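Local coordinates for protein endonuclease 2 (Arabidopsis thaliana, PDB 4CXO) that cuts RNA and single-stranded DNA, and less readily double-stranded DNA, into 5'-phosphorylated products with the help of three divalent metal ions, at residues C10-T15 and D179-N184. Numbering follows the deposited sequence.
Sequences CKIAQT and DALKKN. With NAG (2-acetamido-2-deoxy-beta-D-glucopyranose), chain D.
Lys182 of helix 174-187 reaches across to Thr15. This is helix-helix packing in the mainly helical S1/P1 nuclease fold; the axes of segments 10-14 and 179-184 approach to 10.4 Å and cross at -46°. The lysine chain runs extended beyond CG and meets Thr15 tip to tip. Its CE lies 3.4 Å from Thr15 OG1, and its NZ lies 3.4 Å from the methyl CG2. A water joins the two helices: it accepts from Lys182 NZ (3.1 Å) and donates to Lys11 O (2.8 Å). With an alanine here in place of Lys182, the water is likely to lose its link to helix 174-187, and Thr15 its contacts with the lysine tip. Deeper in, Ile12 CD1 touches Leu181 CD1 at 4.0 Å, the two side chains crossing at about a right angle. Ile185 also packs on Ile12, and Tyr244 of helix 233-262 on Leu181. Lys11 sends its amine to a salt bridge with Glu175. On the glycan side, Asn184 ND2 carries an N-linked NAG, whose methyl C8 rests 3.7 Å from Leu181 CD2. Thr15 OG1 sits between its backbone N and carbonyl carbon (chi1 60°) and donates to Ile12 O at 3.1 Å, from above the carbonyl plane.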
loop_
_atom_site.group_PDB
_atom_site.type_symbol
_atom_site.label_atom_id
_atom_site.label_comp_id
_atom_site.label_asym_id
_atom_site.label_seq_id
_atom_site.Cartn_x
_atom_site.Cartn_y
_atom_site.Cartn_z
ATOM N N CYS A 10 2.594 7.840 -2.988
ATOM C CA CYS A 10 2.756 8.361 -4.367
ATOM C C CYS A 10 3.674 9.580 -4.434
ATOM O O CYS A 10 4.380 9.767 -5.424
ATOM C CB CYS A 10 1.405 8.608 -4.997
ATOM S SG CYS A 10 0.668 7.033 -5.468
ATOM N N LYS A 11 3.691 10.386 -3.373
ATOM C CA LYS A 11 4.602 11.526 -3.289
ATOM C C LYS A 11 6.042 11.072 -3.210
ATOM O O LYS A 11 6.909 11.624 -3.886
ATOM C CB LYS A 11 4.257 12.458 -2.113
ATOM C CG LYS A 11 3.018 13.317 -2.372
ATOM C CD LYS A 11 2.568 14.071 -1.129
ATOM C CE LYS A 11 1.327 14.912 -1.397
ATOM N NZ LYS A 11 1.678 16.167 -2.103
ATOM N N ILE A 12 6.301 10.065 -2.387
ATOM C CA ILE A 12 7.636 9.506 -2.306
ATOM C C ILE A 12 8.061 8.939 -3.656
ATOM O O ILE A 12 9.168 9.186 -4.129
ATOM C CB ILE A 12 7.705 8.411 -1.225
ATOM C CG1 ILE A 12 7.592 9.048 0.159
ATOM C CG2 ILE A 12 9.013 7.665 -1.329
ATOM C CD1 ILE A 12 7.421 8.056 1.280
ATOM N N ALA A 13 7.159 8.202 -4.281
ATOM C CA ALA A 13 7.426 7.579 -5.543
ATOM C C ALA A 13 7.724 8.607 -6.619
ATOM O O ALA A 13 8.661 8.438 -7.383
ATOM C CB ALA A 13 6.245 6.722 -5.956
ATOM N N GLN A 14 6.923 9.668 -6.682
ATOM C CA GLN A 14 7.032 10.648 -7.762
ATOM C C GLN A 14 8.449 11.201 -7.851
ATOM O O GLN A 14 9.001 11.344 -8.943
ATOM C CB GLN A 14 6.028 11.800 -7.548
ATOM C CG GLN A 14 5.970 12.804 -8.695
ATOM C CD GLN A 14 4.789 12.597 -9.636
ATOM O OE1 GLN A 14 3.631 12.614 -9.212
ATOM N NE2 GLN A 14 5.075 12.451 -10.928
ATOM N N THR A 15 9.058 11.483 -6.704
ATOM C CA THR A 15 10.390 12.076 -6.688
ATOM C C THR A 15 11.527 11.087 -6.930
ATOM O O THR A 15 12.671 11.501 -7.008
ATOM C CB THR A 15 10.655 12.853 -5.380
ATOM O OG1 THR A 15 10.552 11.981 -4.252
ATOM C CG2 THR A 15 9.650 13.982 -5.241
ATOM N N ASP A 179 8.407 14.446 3.999
ATOM C CA ASP A 179 9.761 14.958 4.072
ATOM C C ASP A 179 10.631 14.153 5.026
ATOM O O ASP A 179 11.776 13.848 4.722
ATOM C CB ASP A 179 9.768 16.433 4.480
ATOM C CG ASP A 179 9.291 17.355 3.369
ATOM O OD1 ASP A 179 9.184 16.893 2.210
ATOM O OD2 ASP A 179 9.011 18.555 3.665
ATOM N N ALA A 180 10.081 13.784 6.172
ATOM C CA ALA A 180 10.842 13.008 7.153
ATOM C C ALA A 180 11.140 11.585 6.645
ATOM O O ALA A 180 12.202 11.040 6.896
ATOM C CB ALA A 180 10.100 12.963 8.472
ATOM N N LEU A 181 10.196 10.999 5.916
ATOM C CA LEU A 181 10.411 9.697 5.317
ATOM C C LEU A 181 11.481 9.804 4.249
ATOM O O LEU A 181 12.388 8.986 4.216
ATOM C CB LEU A 181 9.115 9.132 4.747
ATOM C CG LEU A 181 8.093 8.707 5.805
ATOM C CD1 LEU A 181 6.719 8.513 5.184
ATOM C CD2 LEU A 181 8.531 7.424 6.478
ATOM N N LYS A 182 11.398 10.827 3.396
ATOM C CA LYS A 182 12.407 11.002 2.358
ATOM C C LYS A 182 13.810 11.177 2.939
ATOM O O LYS A 182 14.774 10.639 2.400
ATOM C CB LYS A 182 12.063 12.186 1.470
ATOM C CG LYS A 182 10.919 11.935 0.516
ATOM C CD LYS A 182 10.748 13.167 -0.354
ATOM C CE LYS A 182 9.519 13.119 -1.230
ATOM N NZ LYS A 182 9.296 14.449 -1.877
ATOM N N LYS A 183 13.932 11.924 4.028
ATOM C CA LYS A 183 15.236 12.111 4.669
ATOM C C LYS A 183 15.787 10.808 5.187
ATOM O O LYS A 183 16.978 10.544 5.044
ATOM C CB LYS A 183 15.161 13.103 5.827
ATOM C CG LYS A 183 15.018 14.545 5.389
ATOM C CD LYS A 183 15.093 15.496 6.585
ATOM N N ASN A 184 14.925 9.993 5.798
ATOM C CA ASN A 184 15.369 8.705 6.312
ATOM C C ASN A 184 15.727 7.732 5.207
ATOM O O ASN A 184 16.662 6.974 5.349
ATOM C CB ASN A 184 14.367 8.105 7.294
ATOM C CG ASN A 184 14.459 8.746 8.665
ATOM O OD1 ASN A 184 15.325 9.598 8.914
ATOM N ND2 ASN A 184 13.571 8.348 9.557
HETATM C C1 NAG D . 13.577 8.862 10.911
HETATM C C2 NAG D . 12.282 8.588 11.657
HETATM C C3 NAG D . 12.378 9.089 13.090
HETATM C C4 NAG D . 13.616 8.472 13.733
HETATM C C5 NAG D . 14.851 8.705 12.857
HETATM C C6 NAG D . 16.112 8.060 13.414
HETATM C C7 NAG D . 10.471 8.634 10.022
HETATM C C8 NAG D . 9.326 9.431 9.450
HETATM N N2 NAG D . 11.167 9.226 10.996
HETATM O O3 NAG D . 11.192 8.773 13.797
HETATM O O4 NAG D . 13.818 9.113 14.978
HETATM O O5 NAG D . 14.651 8.202 11.548
HETATM O O6 NAG D . 15.917 6.663 13.485
HETATM O O7 NAG D . 10.740 7.494 9.597
HETATM O O HOH W 1 6.792 14.458 -3.694
#